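Local structure of ultraspiracle (Drosophila melanogaster, 1HG4) at residues A[31-36]-A[54-59]; A[23-28]-A[60-65]. The protein is a nuclear hormone receptor and transcription factor whose ligand-binding domain holds a phospholipid in its pocket and is locked in an inactive conformation. One frame throughout, in Å; residues are numbered along the deposited sequence.

Overall arrangement
Both contacts lie on helix 46-68, where the chain following helix 11-24 runs alongside it. Interaction 2 joins the turn that follows helix 11-24 to residues 60-65; interaction 1 lies within the span of chain that interaction 2 closes and joins the irregular connection 31-36 to residues 54-59. Their centres are 13 Å apart. A salt bridge links them, Lys-58 NZ lying 2.9 Å from Asp-27 OD1, and Phe-32 CB packs on Leu-60 CD1 at 3.8 Å. The lipid pocket adjoins interaction 1, where the Val-56 side chain is about 4 Å from the bound phospholipid; in interaction 2 the side chain of Gln-62 is about 11 Å from the bound phospholipid.

Interaction 1: A[31-36]-A[54-59]; sequences TFLRVG and QVVNKQ
Asn-57 projects from helix 46-68 toward the irregular connection 31-36 between helices 11-24 and 46-68 of the ligand-binding domain, its CG anti to its own carbonyl carbon (chi1 -70°). Its CB passes the CA of Thr-31, and CG comes closer to that same atom, at 3.5 Å, so the amide lies against the backbone of the connection. At the tip, OD1 accepts two backbone N-H groups. The bond from Leu-33 N, 2.9 Å to Asn-57 OD1, is nearly straight and lies on a lone pair in the carbonyl plane; the one from Phe-32 N, also 2.9 Å to Asn-57 OD1, is more bent and arrives from above that plane. ND2 donates to Leu-33 O at 2.8 Å, almost linearly (177°), with the acceptor in the amide plane. Asparagine suits the place because one short, flat group offers both donor and acceptor to a backbone lacking regular structure. A leucine here has neither OD1 nor ND2, so the three bonds go, and the connection would probably be held less firmly to the helix. Beside the amide, Leu-33 CD2 meets Val-56 CG1 at 3.7 Å, the two crossing obliquely; Val-56 also touches the bound phospholipid, which an apolar residue suits. The buried amide is thus gripped by three bonds that fix which end is oxygen and which nitrogen, while Leu-33 and Val-56 continue the contact to the lipid pocket wall.

Interaction 2: A[23-28]-A[60-65]; sequences TQCGDR and LFQMVE
Behind helix 11-24 the backbone reverses in a type II' turn from Cys-25 to Arg-28, closed by Arg-28 N on Cys-25 O (3.1 Å), with Gly-26 at the positive phi that a residue without a side chain adopts readily. The turn sets Cys-25 and Arg-28 about the ring of Phe-61, whose CG is anti to its backbone N (chi1 -173°). Arg-28 CB sits over the centre of one face, 3.5 Å from the Phe-61 ring centroid, in a CH-pi contact; the aliphatic part of the arginine serves here while its charged end leads away. Cys-25 SG approaches the same ring at its edge, 3.8 Å from Phe-61 CD1, a sulfur-aromatic contact with SG near the ring plane, and also meets Glu-65 CG, a small sulfur fitting between aromatic and methylene groups. Glu-65 directs its carboxylate to Gln-265 and Arg-68. One water donates to Gly-26 O and Arg-28 O and accepts from Gln-62 NE2 at 3.0 Å, tying the turn to the helix where no direct hydrogen bond crosses. A tight turn just past helix 11-24 is thus packed on an aromatic ring of helix 46-68, the next helix in the largely helical fold of nuclear receptor ligand-binding domains.

Interaction 1: A[31-36]-A[54-59]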
loop_
_atom_site.group_PDB
_atom_site.type_symbol
_atom_site.label_atom_id
_atom_site.label_comp_id
_atom_site.label_asym_id
_atom_site.label_seq_id
_atom_site.Cartn_x
_atom_site.Cartn_y
_atom_site.Cartn_z
ATOM N N THR A 31 -10.329 32.984 6.553
ATOM C CA THR A 31 -11.310 33.724 5.769
ATOM C C THR A 31 -11.374 33.313 4.290
ATOM O O THR A 31 -10.753 33.938 3.431
ATOM C CB THR A 31 -11.046 35.241 5.861
ATOM O OG1 THR A 31 -9.765 35.530 5.292
ATOM C CG2 THR A 31 -11.038 35.698 7.310
ATOM N N PHE A 32 -12.127 32.255 4.001
ATOM C CA PHE A 32 -12.293 31.796 2.637
ATOM C C PHE A 32 -13.633 32.313 2.084
ATOM O O PHE A 32 -13.734 32.714 0.920
ATOM C CB PHE A 32 -12.270 30.265 2.582
ATOM C CG PHE A 32 -12.383 29.712 1.184
ATOM C CD1 PHE A 32 -11.559 30.180 0.174
ATOM C CD2 PHE A 32 -13.310 28.733 0.884
ATOM C CE1 PHE A 32 -11.665 29.678 -1.122
ATOM C CE2 PHE A 32 -13.425 28.224 -0.409
ATOM C CZ PHE A 32 -12.604 28.696 -1.413
ATOM N N LEU A 33 -14.664 32.287 2.923
ATOM C CA LEU A 33 -15.972 32.758 2.513
ATOM C C LEU A 33 -16.133 34.205 2.930
ATOM O O LEU A 33 -15.567 34.646 3.929
ATOM C CB LEU A 33 -17.081 31.923 3.158
ATOM C CG LEU A 33 -17.381 30.528 2.605
ATOM C CD1 LEU A 33 -16.142 29.699 2.591
ATOM C CD2 LEU A 33 -18.440 29.866 3.455
ATOM N N ARG A 34 -16.908 34.940 2.145
ATOM C CA ARG A 34 -17.196 36.338 2.407
ATOM C C ARG A 34 -17.989 36.892 1.237
ATOM O O ARG A 34 -17.851 36.435 0.096
ATOM C CB ARG A 34 -15.909 37.148 2.596
ATOM C CG ARG A 34 -14.933 37.003 1.471
ATOM C CD ARG A 34 -14.085 38.243 1.345
ATOM N NE ARG A 34 -13.125 38.093 0.253
ATOM C CZ ARG A 34 -11.899 37.597 0.393
ATOM N NH1 ARG A 34 -11.470 37.206 1.592
ATOM N NH2 ARG A 34 -11.110 37.489 -0.673
ATOM N N VAL A 35 -18.833 37.872 1.525
ATOM C CA VAL A 35 -19.663 38.465 0.492
ATOM C C VAL A 35 -18.997 39.727 -0.028
ATOM O O VAL A 35 -18.671 40.624 0.740
ATOM C CB VAL A 35 -21.111 38.737 1.037
ATOM C CG1 VAL A 35 -21.059 39.148 2.489
ATOM C CG2 VAL A 35 -21.803 39.805 0.220
ATOM N N GLY A 36 -18.758 39.757 -1.339
ATOM C CA GLY A 36 -18.129 40.906 -1.967
ATOM C C GLY A 36 -19.089 41.577 -2.936
ATOM O O GLY A 36 -20.216 41.104 -3.103
ATOM N N GLN A 54 -18.687 33.959 8.568
ATOM C CA GLN A 54 -17.810 33.993 9.735
ATOM C C GLN A 54 -17.808 32.665 10.489
ATOM O O GLN A 54 -16.764 32.225 10.971
ATOM C CB GLN A 54 -18.218 35.128 10.680
ATOM C CG GLN A 54 -17.049 35.670 11.500
ATOM C CD GLN A 54 -17.433 36.845 12.391
ATOM O OE1 GLN A 54 -18.146 37.767 11.967
ATOM N NE2 GLN A 54 -16.944 36.826 13.633
ATOM N N VAL A 55 -18.975 32.035 10.600
ATOM C CA VAL A 55 -19.084 30.744 11.272
ATOM C C VAL A 55 -18.232 29.692 10.553
ATOM O O VAL A 55 -17.401 29.019 11.167
ATOM C CB VAL A 55 -20.547 30.254 11.308
ATOM C CG1 VAL A 55 -20.596 28.768 11.651
ATOM C CG2 VAL A 55 -21.338 31.046 12.347
ATOM N N VAL A 56 -18.428 29.564 9.244
ATOM C CA VAL A 56 -17.676 28.602 8.464
ATOM C C VAL A 56 -16.177 28.892 8.484
ATOM O O VAL A 56 -15.383 27.963 8.595
ATOM C CB VAL A 56 -18.177 28.572 7.007
ATOM C CG1 VAL A 56 -17.391 27.569 6.196
ATOM C CG2 VAL A 56 -19.644 28.201 6.984
ATOM N N ASN A 57 -15.785 30.165 8.393
ATOM C CA ASN A 57 -14.361 30.503 8.400
ATOM C C ASN A 57 -13.678 30.104 9.712
ATOM O O ASN A 57 -12.484 29.803 9.724
ATOM C CB ASN A 57 -14.139 32.004 8.128
ATOM C CG ASN A 57 -14.470 32.407 6.680
ATOM O OD1 ASN A 57 -14.310 31.629 5.751
ATOM N ND2 ASN A 57 -14.921 33.646 6.499
ATOM N N LYS A 58 -14.434 30.102 10.809
ATOM C CA LYS A 58 -13.882 29.705 12.102
ATOM C C LYS A 58 -13.757 28.178 12.168
ATOM O O LYS A 58 -12.796 27.640 12.715
ATOM C CB LYS A 58 -14.761 30.205 13.253
ATOM C CG LYS A 58 -14.739 31.713 13.424
ATOM C CD LYS A 58 -15.501 32.179 14.666
ATOM C CE LYS A 58 -15.468 33.709 14.765
ATOM N NZ LYS A 58 -16.122 34.258 16.001
ATOM N N GLN A 59 -14.731 27.479 11.598
ATOM C CA GLN A 59 -14.689 26.027 11.591
ATOM C C GLN A 59 -13.567 25.546 10.682
ATOM O O GLN A 59 -12.985 24.483 10.917
ATOM C CB GLN A 59 -16.037 25.455 11.141
ATOM C CG GLN A 59 -17.162 25.757 12.130
ATOM C CD GLN A 59 -18.460 25.068 11.780
ATOM O OE1 GLN A 59 -18.579 24.417 10.735
ATOM N NE2 GLN A 59 -19.450 25.207 12.654
#

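Interaction 2: A[23-28]-A[60-65]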
loop_
_atom_site.group_PDB
_atom_site.type_symbol
_atom_site.label_atom_id
_atom_site.label_comp_id
_atom_site.label_asym_id
_atom_site.label_seq_id
_atom_site.Cartn_x
_atom_site.Cartn_y
_atom_site.Cartn_z
ATOM N N THR A 23 -11.939 23.943 20.928
ATOM C CA THR A 23 -11.937 24.890 22.047
ATOM C C THR A 23 -10.722 25.796 22.212
ATOM O O THR A 23 -10.801 26.802 22.905
ATOM C CB THR A 23 -12.129 24.161 23.387
ATOM O OG1 THR A 23 -10.986 23.333 23.647
ATOM C CG2 THR A 23 -13.373 23.300 23.353
ATOM N N GLN A 24 -9.608 25.462 21.576
ATOM C CA GLN A 24 -8.391 26.254 21.737
ATOM C C GLN A 24 -8.083 27.300 20.671
ATOM O O GLN A 24 -7.101 28.031 20.788
ATOM C CB GLN A 24 -7.183 25.321 21.864
ATOM C CG GLN A 24 -7.359 24.229 22.896
ATOM C CD GLN A 24 -7.710 24.779 24.269
ATOM O OE1 GLN A 24 -6.954 25.554 24.851
ATOM N NE2 GLN A 24 -8.862 24.377 24.790
ATOM N N CYS A 25 -8.905 27.380 19.635
ATOM C CA CYS A 25 -8.648 28.345 18.576
ATOM C C CYS A 25 -9.313 29.696 18.823
ATOM O O CYS A 25 -9.039 30.669 18.126
ATOM C CB CYS A 25 -9.095 27.766 17.234
ATOM S SG CYS A 25 -8.142 26.302 16.765
ATOM N N GLY A 26 -10.170 29.755 19.831
ATOM C CA GLY A 26 -10.862 30.994 20.120
ATOM C C GLY A 26 -11.674 31.489 18.930
ATOM O O GLY A 26 -12.532 30.769 18.390
ATOM N N ASP A 27 -11.379 32.720 18.518
ATOM C CA ASP A 27 -12.066 33.353 17.398
ATOM C C ASP A 27 -11.264 33.389 16.092
ATOM O O ASP A 27 -11.696 34.005 15.116
ATOM C CB ASP A 27 -12.475 34.777 17.785
ATOM C CG ASP A 27 -13.613 34.798 18.776
ATOM O OD1 ASP A 27 -14.661 34.179 18.481
ATOM O OD2 ASP A 27 -13.467 35.431 19.845
ATOM N N ARG A 28 -10.102 32.738 16.070
ATOM C CA ARG A 28 -9.278 32.712 14.863
ATOM C C ARG A 28 -10.076 32.075 13.719
ATOM O O ARG A 28 -10.871 31.160 13.934
ATOM C CB ARG A 28 -7.982 31.932 15.129
ATOM C CG ARG A 28 -6.984 32.667 16.013
ATOM C CD ARG A 28 -6.211 31.699 16.905
ATOM N NE ARG A 28 -5.141 32.346 17.666
ATOM C CZ ARG A 28 -4.011 32.799 17.127
ATOM N NH1 ARG A 28 -3.803 32.677 15.819
ATOM N NH2 ARG A 28 -3.082 33.367 17.891
ATOM N N LEU A 60 -13.258 26.338 9.654
ATOM C CA LEU A 60 -12.185 25.996 8.729
ATOM C C LEU A 60 -10.844 26.089 9.450
ATOM O O LEU A 60 -9.993 25.204 9.319
ATOM C CB LEU A 60 -12.184 26.932 7.523
ATOM C CG LEU A 60 -12.984 26.502 6.296
ATOM C CD1 LEU A 60 -12.934 27.612 5.251
ATOM C CD2 LEU A 60 -12.402 25.204 5.725
ATOM N N PHE A 61 -10.661 27.169 10.206
ATOM C CA PHE A 61 -9.429 27.367 10.957
ATOM C C PHE A 61 -9.234 26.183 11.893
ATOM O O PHE A 61 -8.154 25.606 11.970
ATOM C CB PHE A 61 -9.495 28.654 11.789
ATOM C CG PHE A 61 -8.198 29.001 12.463
ATOM C CD1 PHE A 61 -7.900 28.499 13.726
ATOM C CD2 PHE A 61 -7.247 29.791 11.813
ATOM C CE1 PHE A 61 -6.667 28.780 14.334
ATOM C CE2 PHE A 61 -6.010 30.076 12.415
ATOM C CZ PHE A 61 -5.724 29.570 13.674
ATOM N N GLN A 62 -10.299 25.843 12.609
ATOM C CA GLN A 62 -10.279 24.745 13.556
ATOM C C GLN A 62 -9.948 23.429 12.876
ATOM O O GLN A 62 -9.198 22.612 13.420
ATOM C CB GLN A 62 -11.632 24.659 14.269
ATOM C CG GLN A 62 -11.839 25.767 15.296
ATOM C CD GLN A 62 -13.301 25.998 15.632
ATOM O OE1 GLN A 62 -14.064 25.056 15.844
ATOM N NE2 GLN A 62 -13.696 27.270 15.699
ATOM N N MET A 63 -10.491 23.241 11.677
ATOM C CA MET A 63 -10.265 22.029 10.906
ATOM C C MET A 63 -8.790 21.824 10.634
ATOM O O MET A 63 -8.271 20.715 10.775
ATOM C CB MET A 63 -11.016 22.094 9.579
ATOM C CG MET A 63 -10.861 20.831 8.752
ATOM S SD MET A 63 -11.443 21.046 7.078
ATOM C CE MET A 63 -13.189 21.464 7.409
ATOM N N VAL A 64 -8.120 22.898 10.233
ATOM C CA VAL A 64 -6.691 22.838 9.944
ATOM C C VAL A 64 -5.913 22.397 11.186
ATOM O O VAL A 64 -5.038 21.541 11.095
ATOM C CB VAL A 64 -6.169 24.215 9.448
ATOM C CG1 VAL A 64 -4.657 24.205 9.356
ATOM C CG2 VAL A 64 -6.781 24.527 8.092
ATOM N N GLU A 65 -6.251 22.960 12.347
ATOM C CA GLU A 65 -5.564 22.595 13.583
ATOM C C GLU A 65 -5.919 21.174 13.975
ATOM O O GLU A 65 -5.120 20.467 14.593
ATOM C CB GLU A 65 -5.920 23.563 14.704
ATOM C CG GLU A 65 -5.427 24.994 14.458
ATOM C CD GLU A 65 -3.966 25.077 14.051
ATOM O OE1 GLU A 65 -3.109 24.410 14.672
ATOM O OE2 GLU A 65 -3.666 25.820 13.103
HETATM O O HOH W 1 -12.115 29.790 15.727
#